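Local coordinates for hypothetical protein PHS013 (Pyrococcus horikoshii, PDB 1WMI) that probably acts as the RelE toxin of a type II toxin-antitoxin pair, likely cleaving mRNA on the ribosome as bacterial relatives do, at residues Y3-H8 against I77-L82; D55-R60 against Y68-K73; D63-Y68 against L82-R87. One frame throughout, in Å; residues are numbered along the deposited sequence.

In the fold
All three contacts lie in one mixed sheet, ordered 4-8, 76-83, 65-71, 54-60, 46-49. Contacts 1 and 3 share strand 76-83, contact 1 at its parallel border with the N-terminal strand and contact 3 at its antiparallel border with strand 65-71. Contact 2 takes the other edge of strand 65-71; Tyr68 lies in the ranges of contacts 2 and 3 but meets the partner segment only in contact 2. Contacts 1 and 2 are buried, the first joined by aliphatic branches facing the helices, the second by tyrosines and a carboxylate. Contact 3 is only partly buried: at the sheet's end its chemistry turns to arginine, lysine and aspartate, and like contact 2 it reaches the second subunit. Another protein chain touches all three.

Contact 1 of 3, residues Y3-H8 against I77-L82; sequences YRVKIH and IKILKL
Strands 4-8 and 77-82 run parallel, their axes 4.6 Å apart at closest approach and inclined by 20°, with Val5, Lys6 and Ile7 in register with Ile77, Lys78 and Ile79. Four backbone bonds follow the parallel pattern, in which alternate residues of one strand each serve two residues of the other: Ile77 N gives to Arg4 O and Ile77 O receives from Lys6 N (2.8 Å), then Ile79 N gives to Lys6 O and Ile79 O receives from His8 N. The last is the longest, His8 N to Ile79 O at 3.2 Å, where the strands begin to diverge. Val5, Ile7, Ile77 and Ile79 share one face. Ile7 and Ile79 lie side by side and point the same way, each with CG1 beside its own backbone N, which brings Ile7 CG1 to 4.0 Å from Ile79 CG1. Ile79 CG1 also sits 3.5 Å from Lys6 O. Ahead of the strand, Tyr3 crosses Ile77 obliquely, its CB 4.0 Å from Ile77 CD1, while its OH bonds to a polar side chain of the other protein chain. Lys6 and Lys78 stand on the other face with their NZ atoms 6.7 Å apart, and Lys78 NZ is held by backbone of that chain. His8 caps the following helix through ND1 to Gln10 N. Helices 9-15 and 20-33 cover the isoleucine face, and the parallel pairing of the first strand with the last, beside an otherwise antiparallel sheet, is typical of the RelE/ParE toxin fold.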
# COMPACT_ATOMS: atom_id res chain seq x y z
N TYR A 3 5.46 2.28 22.60
CA TYR A 3 4.01 2.06 22.56
C TYR A 3 3.62 0.71 23.15
O TYR A 3 4.32 -0.28 22.99
CB TYR A 3 3.51 2.12 21.11
CG TYR A 3 3.67 3.46 20.43
CD1 TYR A 3 2.66 4.42 20.49
CD2 TYR A 3 4.84 3.78 19.76
CE1 TYR A 3 2.81 5.67 19.89
CE2 TYR A 3 5.01 5.02 19.17
CZ TYR A 3 4.00 5.96 19.23
OH TYR A 3 4.18 7.18 18.63
N ARG A 4 2.47 0.68 23.82
CA ARG A 4 1.98 -0.56 24.40
C ARG A 4 1.08 -1.19 23.34
O ARG A 4 0.16 -0.54 22.83
CB ARG A 4 1.20 -0.26 25.68
CG ARG A 4 1.10 -1.42 26.64
CD ARG A 4 0.88 -0.91 28.07
NE ARG A 4 0.92 -1.97 29.08
CZ ARG A 4 -0.09 -2.81 29.33
NH1 ARG A 4 0.04 -3.74 30.27
NH2 ARG A 4 -1.22 -2.71 28.65
N VAL A 5 1.36 -2.44 22.99
CA VAL A 5 0.58 -3.14 21.97
C VAL A 5 -0.37 -4.16 22.58
O VAL A 5 0.03 -5.00 23.40
CB VAL A 5 1.51 -3.89 20.97
CG1 VAL A 5 0.67 -4.54 19.88
CG2 VAL A 5 2.49 -2.91 20.35
N LYS A 6 -1.63 -4.09 22.17
CA LYS A 6 -2.65 -5.01 22.66
C LYS A 6 -3.30 -5.74 21.48
O LYS A 6 -3.40 -5.22 20.37
CB LYS A 6 -3.71 -4.25 23.47
CG LYS A 6 -3.18 -3.66 24.77
CD LYS A 6 -4.16 -2.65 25.38
CE LYS A 6 -5.44 -3.30 25.91
NZ LYS A 6 -5.33 -3.80 27.32
N ILE A 7 -3.74 -6.96 21.75
CA ILE A 7 -4.36 -7.78 20.74
C ILE A 7 -5.75 -8.18 21.20
O ILE A 7 -5.94 -8.55 22.36
CB ILE A 7 -3.53 -9.05 20.48
CG1 ILE A 7 -2.06 -8.65 20.29
CG2 ILE A 7 -4.04 -9.77 19.25
CD1 ILE A 7 -1.16 -9.80 19.98
N HIS A 8 -6.72 -8.10 20.30
CA HIS A 8 -8.08 -8.47 20.64
C HIS A 8 -8.12 -9.99 20.75
O HIS A 8 -7.45 -10.69 20.00
CB HIS A 8 -9.07 -7.98 19.59
CG HIS A 8 -10.50 -8.19 19.97
ND1 HIS A 8 -11.05 -9.45 20.12
CD2 HIS A 8 -11.48 -7.31 20.27
CE1 HIS A 8 -12.31 -9.33 20.50
NE2 HIS A 8 -12.59 -8.05 20.60
N ILE A 77 -1.52 0.80 20.90
CA ILE A 77 -1.76 0.24 19.58
C ILE A 77 -2.58 -1.02 19.79
O ILE A 77 -2.21 -1.89 20.57
CB ILE A 77 -0.43 -0.12 18.87
CG1 ILE A 77 0.39 1.16 18.64
CG2 ILE A 77 -0.72 -0.83 17.55
CD1 ILE A 77 1.63 0.94 17.82
N LYS A 78 -3.71 -1.12 19.10
CA LYS A 78 -4.55 -2.29 19.27
C LYS A 78 -4.69 -3.00 17.96
O LYS A 78 -4.99 -2.38 16.94
CB LYS A 78 -5.94 -1.90 19.78
CG LYS A 78 -5.94 -1.17 21.12
CD LYS A 78 -7.37 -0.86 21.57
CE LYS A 78 -7.38 0.04 22.78
NZ LYS A 78 -8.77 0.28 23.24
N ILE A 79 -4.45 -4.31 17.99
CA ILE A 79 -4.59 -5.14 16.80
C ILE A 79 -6.07 -5.50 16.81
O ILE A 79 -6.52 -6.28 17.63
CB ILE A 79 -3.74 -6.43 16.91
CG1 ILE A 79 -2.28 -6.08 17.21
CG2 ILE A 79 -3.87 -7.25 15.62
CD1 ILE A 79 -1.59 -5.26 16.15
N LEU A 80 -6.83 -4.89 15.90
CA LEU A 80 -8.26 -5.14 15.82
C LEU A 80 -8.67 -6.45 15.15
O LEU A 80 -9.43 -7.22 15.74
CB LEU A 80 -8.96 -3.96 15.13
CG LEU A 80 -9.01 -2.65 15.92
CD1 LEU A 80 -9.40 -2.94 17.37
CD2 LEU A 80 -7.66 -1.98 15.89
N LYS A 81 -8.19 -6.71 13.94
CA LYS A 81 -8.55 -7.95 13.26
C LYS A 81 -7.63 -8.33 12.10
O LYS A 81 -6.77 -7.55 11.69
CB LYS A 81 -9.99 -7.88 12.74
CG LYS A 81 -10.17 -6.94 11.57
CD LYS A 81 -11.54 -7.09 10.94
CE LYS A 81 -11.74 -8.47 10.34
NZ LYS A 81 -13.06 -8.56 9.65
N LEU A 82 -7.83 -9.54 11.59
CA LEU A 82 -7.04 -10.06 10.48
C LEU A 82 -7.93 -10.20 9.26
O LEU A 82 -9.15 -10.30 9.39
CB LEU A 82 -6.48 -11.44 10.83
CG LEU A 82 -5.71 -11.57 12.15
CD1 LEU A 82 -5.19 -12.99 12.29
CD2 LEU A 82 -4.57 -10.56 12.17

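Contact 2 of 3, residues D55-R60 against Y68-K73; sequences DLYRAR and YSVNWK
Tyr68 and Tyr57 bury the most surface here, and Asp55 comes next. The two tyrosines form a hydrogen-bonded pair of the antiparallel hairpin, with Tyr57 N giving to Tyr68 O at 2.8 Å, nearly along the C=O axis. The return bond, Tyr68 N to Tyr57 O, is longer at 3.1 Å, and its donor stands above the carbonyl plane. Both rings lie on the same side of the sheet, but their first torsions differ. Tyr68 CG sits between its backbone N and carbonyl carbon (chi1 65°), whereas Tyr57 CG is anti to the carbonyl carbon (chi1 -66°). The rings meet obliquely, their centroids 5.5 Å apart. Tyr57 CB lies over one face of the Tyr68 ring, a CH-pi contact 3.9 Å from its centroid, and Ala59 CB meets that ring at its edge. The Tyr57 ring leans the other way along the strand, with CE2 3.5 Å from Val70 CG2.

Asp55 pairs with Val70 through two backbone bonds, and its carboxylate is divided between neighbours. OD1 takes a weak bond from Trp72 NE1 (3.2 Å) at the indole edge and a second weak one from Tyr57 OH (2.8 Å). Its other oxygen, OD2, accepts from Thr51 N, so the group is fixed from both oxygens. Val70 CG1 is set over the centre of one face of the indole, 3.5 Å above its plane.

Strand 46-49 borders strand 54-60 on its far edge, and Tyr57 touches Lys47 of it. On the other edge of strand 65-71, Tyr68 touches Ile77 and Ile79 of strand 76-83, which pack in turn against helix 20-33, while Tyr68 OH bonds to Pro37 O in the loop after that helix.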
# COMPACT_ATOMS: atom_id res chain seq x y z
N ASP A 55 -6.24 6.49 15.07
CA ASP A 55 -6.21 6.27 13.63
C ASP A 55 -6.35 4.78 13.42
O ASP A 55 -5.92 3.99 14.26
CB ASP A 55 -4.88 6.73 13.04
CG ASP A 55 -4.69 8.22 13.11
OD1 ASP A 55 -3.57 8.69 12.83
OD2 ASP A 55 -5.67 8.92 13.43
N LEU A 56 -6.98 4.40 12.31
CA LEU A 56 -7.13 3.00 11.96
C LEU A 56 -6.13 2.81 10.83
O LEU A 56 -5.92 3.71 10.02
CB LEU A 56 -8.54 2.69 11.47
CG LEU A 56 -9.66 2.64 12.51
CD1 LEU A 56 -10.98 2.51 11.80
CD2 LEU A 56 -9.46 1.47 13.45
N TYR A 57 -5.49 1.65 10.79
CA TYR A 57 -4.50 1.35 9.78
C TYR A 57 -4.66 -0.09 9.29
O TYR A 57 -5.32 -0.90 9.93
CB TYR A 57 -3.09 1.52 10.36
CG TYR A 57 -2.73 2.95 10.73
CD1 TYR A 57 -2.31 3.85 9.75
CD2 TYR A 57 -2.82 3.40 12.05
CE1 TYR A 57 -1.98 5.16 10.08
CE2 TYR A 57 -2.50 4.71 12.38
CZ TYR A 57 -2.08 5.58 11.39
OH TYR A 57 -1.74 6.87 11.69
N ARG A 58 -4.06 -0.38 8.14
CA ARG A 58 -4.07 -1.72 7.59
C ARG A 58 -2.63 -2.06 7.23
O ARG A 58 -2.00 -1.36 6.43
CB ARG A 58 -4.91 -1.83 6.32
CG ARG A 58 -4.90 -3.25 5.76
CD ARG A 58 -4.57 -3.29 4.27
NE ARG A 58 -3.30 -2.64 3.97
CZ ARG A 58 -2.90 -2.34 2.74
NH1 ARG A 58 -1.73 -1.75 2.54
NH2 ARG A 58 -3.68 -2.62 1.70
N ALA A 59 -2.12 -3.14 7.82
CA ALA A 59 -0.77 -3.57 7.54
C ALA A 59 -0.83 -4.88 6.77
O ALA A 59 -1.73 -5.70 6.99
CB ALA A 59 0.00 -3.77 8.84
N ARG A 60 0.13 -5.06 5.87
CA ARG A 60 0.20 -6.26 5.07
C ARG A 60 1.39 -7.10 5.54
O ARG A 60 2.54 -6.64 5.52
CB ARG A 60 0.31 -5.89 3.59
CG ARG A 60 0.16 -7.06 2.63
CD ARG A 60 0.12 -6.60 1.17
NE ARG A 60 -1.13 -5.90 0.84
CZ ARG A 60 -2.33 -6.47 0.82
NH1 ARG A 60 -3.40 -5.76 0.51
NH2 ARG A 60 -2.47 -7.76 1.11
N TYR A 68 -5.32 -2.30 12.65
CA TYR A 68 -5.09 -1.88 14.02
C TYR A 68 -5.32 -0.40 14.23
O TYR A 68 -5.43 0.36 13.27
CB TYR A 68 -3.65 -2.23 14.44
CG TYR A 68 -2.56 -1.49 13.68
CD1 TYR A 68 -1.99 -0.33 14.20
CD2 TYR A 68 -2.06 -1.99 12.48
CE1 TYR A 68 -0.95 0.32 13.54
CE2 TYR A 68 -1.02 -1.35 11.81
CZ TYR A 68 -0.47 -0.19 12.35
OH TYR A 68 0.57 0.44 11.71
N SER A 69 -5.41 0.01 15.49
CA SER A 69 -5.61 1.40 15.81
C SER A 69 -4.44 1.95 16.60
O SER A 69 -3.72 1.21 17.27
CB SER A 69 -6.89 1.57 16.63
OG SER A 69 -6.85 0.77 17.79
N VAL A 70 -4.24 3.26 16.50
CA VAL A 70 -3.16 3.92 17.22
C VAL A 70 -3.77 5.06 18.01
O VAL A 70 -4.38 5.97 17.44
CB VAL A 70 -2.07 4.49 16.26
CG1 VAL A 70 -1.00 5.24 17.07
CG2 VAL A 70 -1.44 3.37 15.47
N ASN A 71 -3.62 4.98 19.33
CA ASN A 71 -4.12 6.01 20.22
C ASN A 71 -2.87 6.76 20.60
O ASN A 71 -2.09 6.32 21.45
CB ASN A 71 -4.74 5.36 21.46
CG ASN A 71 -5.52 6.34 22.30
OD1 ASN A 71 -5.51 7.54 22.05
ND2 ASN A 71 -6.21 5.83 23.31
N TRP A 72 -2.65 7.89 19.94
CA TRP A 72 -1.46 8.69 20.18
C TRP A 72 -1.37 9.27 21.58
O TRP A 72 -0.28 9.37 22.13
CB TRP A 72 -1.37 9.82 19.15
CG TRP A 72 -1.38 9.31 17.74
CD1 TRP A 72 -2.47 9.19 16.93
CD2 TRP A 72 -0.26 8.83 16.98
NE1 TRP A 72 -2.10 8.67 15.71
CE2 TRP A 72 -0.75 8.44 15.71
CE3 TRP A 72 1.11 8.69 17.25
CZ2 TRP A 72 0.08 7.92 14.71
CZ3 TRP A 72 1.93 8.17 16.26
CH2 TRP A 72 1.42 7.79 15.00
N LYS A 73 -2.51 9.65 22.14
CA LYS A 73 -2.55 10.25 23.48
C LYS A 73 -2.06 9.28 24.55
O LYS A 73 -1.20 9.63 25.36
CB LYS A 73 -3.98 10.68 23.81
CG LYS A 73 -4.09 11.63 25.01
CD LYS A 73 -4.84 11.00 26.18
CE LYS A 73 -3.94 10.14 27.05
NZ LYS A 73 -3.01 10.91 27.92

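Contact 3 of 3, residues D63-Y68 against L82-R87; sequences DYRVIY and LKPRGR
This is the open end of the antiparallel hairpin made by strands 65-71 and 76-83, where the chain of the second strand runs on into the C-terminal tail. Backbone bonds hold one pair of residues: Arg65 N gives to Lys83 O in an almost straight bond, its donor above the carbonyl plane, and Lys83 N gives to Arg65 O at 2.8 Å, in the carbonyl plane. Val66 and Leu82, the next pair, are not hydrogen-bonded to each other.

The apolar contacts lie on both faces. Val66 and Leu82 are side by side and point the same way, and Val66 CG1 is pressed to 3.4 Å from Leu82 CD2, tighter than usual van der Waals contact. Tyr64 flanks Leu82 CD2 more loosely. On the face of Arg65 and Lys83, Ile67 CD1 comes to 3.7 Å from Lys83 CD.

Charged groups gather toward the tail. Asp63 and Arg85 form a salt bridge through OD2 and NH1, but the modelled atoms are too close for their separation to be trusted. Asp63 OD1 bonds to His22 NE2. Lys83 NZ and Arg65 NH1 lie 5.4 Å apart, and acidic side chains of the other protein chain pair with both, and with Arg65 NH2, which would offset the repulsion of like charges.

The polar side-chain bonds centre on the Arg65 guanidinium. Its chain bends at chi3 (-69°) so that the group turns back to the tail, with Lys83 CB over one face and Gly86 CA over the opposite one. Arg65 NE then gives to Pro84 O at 2.8 Å, in the guanidinium plane, and NH1 adds a weak bond to the same oxygen at 3.3 Å.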
# COMPACT_ATOMS: atom_id res chain seq x y z
N ASP A 63 0.72 -13.13 3.41
CA ASP A 63 -0.46 -13.96 3.15
C ASP A 63 -1.73 -13.42 3.79
O ASP A 63 -2.83 -13.92 3.52
CB ASP A 63 -0.22 -15.39 3.63
CG ASP A 63 0.95 -16.05 2.92
OD1 ASP A 63 1.29 -17.21 3.25
OD2 ASP A 63 1.55 -15.41 2.04
N TYR A 64 -1.60 -12.40 4.62
CA TYR A 64 -2.77 -11.82 5.27
C TYR A 64 -2.55 -10.36 5.64
O TYR A 64 -1.44 -9.84 5.53
CB TYR A 64 -3.14 -12.64 6.51
CG TYR A 64 -2.10 -12.63 7.61
CD1 TYR A 64 -2.21 -11.77 8.70
CD2 TYR A 64 -1.00 -13.49 7.55
CE1 TYR A 64 -1.24 -11.75 9.71
CE2 TYR A 64 -0.02 -13.48 8.56
CZ TYR A 64 -0.16 -12.61 9.63
OH TYR A 64 0.81 -12.59 10.61
N ARG A 65 -3.62 -9.71 6.08
CA ARG A 65 -3.57 -8.31 6.47
C ARG A 65 -4.05 -8.11 7.90
O ARG A 65 -4.94 -8.83 8.37
CB ARG A 65 -4.44 -7.48 5.53
CG ARG A 65 -3.95 -7.42 4.09
CD ARG A 65 -5.01 -6.83 3.18
NE ARG A 65 -6.16 -7.73 3.05
CZ ARG A 65 -7.38 -7.35 2.69
NH1 ARG A 65 -8.35 -8.25 2.59
NH2 ARG A 65 -7.63 -6.08 2.43
N VAL A 66 -3.46 -7.15 8.60
CA VAL A 66 -3.87 -6.87 9.97
C VAL A 66 -4.32 -5.42 10.06
O VAL A 66 -3.66 -4.52 9.53
CB VAL A 66 -2.72 -7.12 10.99
CG1 VAL A 66 -2.16 -8.52 10.83
CG2 VAL A 66 -1.64 -6.09 10.80
N ILE A 67 -5.46 -5.20 10.71
CA ILE A 67 -5.99 -3.86 10.91
C ILE A 67 -5.84 -3.50 12.39
O ILE A 67 -6.19 -4.28 13.27
CB ILE A 67 -7.47 -3.76 10.51
CG1 ILE A 67 -7.63 -4.11 9.03
CG2 ILE A 67 -7.98 -2.34 10.73
CD1 ILE A 67 -9.03 -3.83 8.47
N TYR A 68 -5.32 -2.30 12.65
CA TYR A 68 -5.09 -1.88 14.02
C TYR A 68 -5.32 -0.40 14.23
O TYR A 68 -5.43 0.36 13.27
CB TYR A 68 -3.65 -2.23 14.44
CG TYR A 68 -2.56 -1.49 13.68
CD1 TYR A 68 -1.99 -0.33 14.20
CD2 TYR A 68 -2.06 -1.99 12.48
CE1 TYR A 68 -0.95 0.32 13.54
CE2 TYR A 68 -1.02 -1.35 11.81
CZ TYR A 68 -0.47 -0.19 12.35
OH TYR A 68 0.57 0.44 11.71
N LEU A 82 -7.83 -9.54 11.59
CA LEU A 82 -7.04 -10.06 10.48
C LEU A 82 -7.93 -10.20 9.26
O LEU A 82 -9.15 -10.30 9.39
CB LEU A 82 -6.48 -11.44 10.83
CG LEU A 82 -5.71 -11.57 12.15
CD1 LEU A 82 -5.19 -12.99 12.29
CD2 LEU A 82 -4.57 -10.56 12.17
N LYS A 83 -7.31 -10.21 8.09
CA LYS A 83 -8.02 -10.36 6.83
C LYS A 83 -7.18 -11.15 5.82
O LYS A 83 -5.95 -11.20 5.92
CB LYS A 83 -8.37 -8.98 6.25
CG LYS A 83 -9.40 -8.21 7.06
CD LYS A 83 -9.69 -6.85 6.44
CE LYS A 83 -10.84 -6.89 5.44
NZ LYS A 83 -12.17 -6.85 6.11
N PRO A 84 -7.84 -11.80 4.85
CA PRO A 84 -7.18 -12.60 3.82
C PRO A 84 -6.18 -11.78 3.01
O PRO A 84 -6.05 -10.57 3.21
CB PRO A 84 -8.34 -13.09 2.95
CG PRO A 84 -9.46 -13.16 3.90
CD PRO A 84 -9.31 -11.88 4.69
N ARG A 85 -5.48 -12.44 2.10
CA ARG A 85 -4.49 -11.81 1.23
C ARG A 85 -5.12 -10.56 0.63
O ARG A 85 -4.46 -9.53 0.44
CB ARG A 85 -4.15 -12.76 0.07
CG ARG A 85 -2.70 -12.75 -0.37
CD ARG A 85 -1.89 -13.66 0.53
NE ARG A 85 -1.48 -14.91 -0.11
CZ ARG A 85 -0.21 -15.26 -0.31
NH1 ARG A 85 0.76 -14.45 0.08
NH2 ARG A 85 0.08 -16.41 -0.89
N GLY A 86 -6.41 -10.69 0.36
CA GLY A 86 -7.21 -9.66 -0.27
C GLY A 86 -7.57 -10.43 -1.51
O GLY A 86 -6.74 -10.57 -2.42
N ARG A 87 -8.78 -10.97 -1.53
CA ARG A 87 -9.25 -11.81 -2.62
C ARG A 87 -9.06 -11.31 -4.05
O ARG A 87 -9.84 -11.65 -4.91
CB ARG A 87 -10.72 -12.18 -2.41
CG ARG A 87 -11.29 -11.73 -1.08
CD ARG A 87 -11.96 -12.87 -0.31
NE ARG A 87 -12.83 -12.37 0.75
CZ ARG A 87 -13.45 -13.13 1.65
NH1 ARG A 87 -13.29 -14.45 1.65
NH2 ARG A 87 -14.23 -12.56 2.57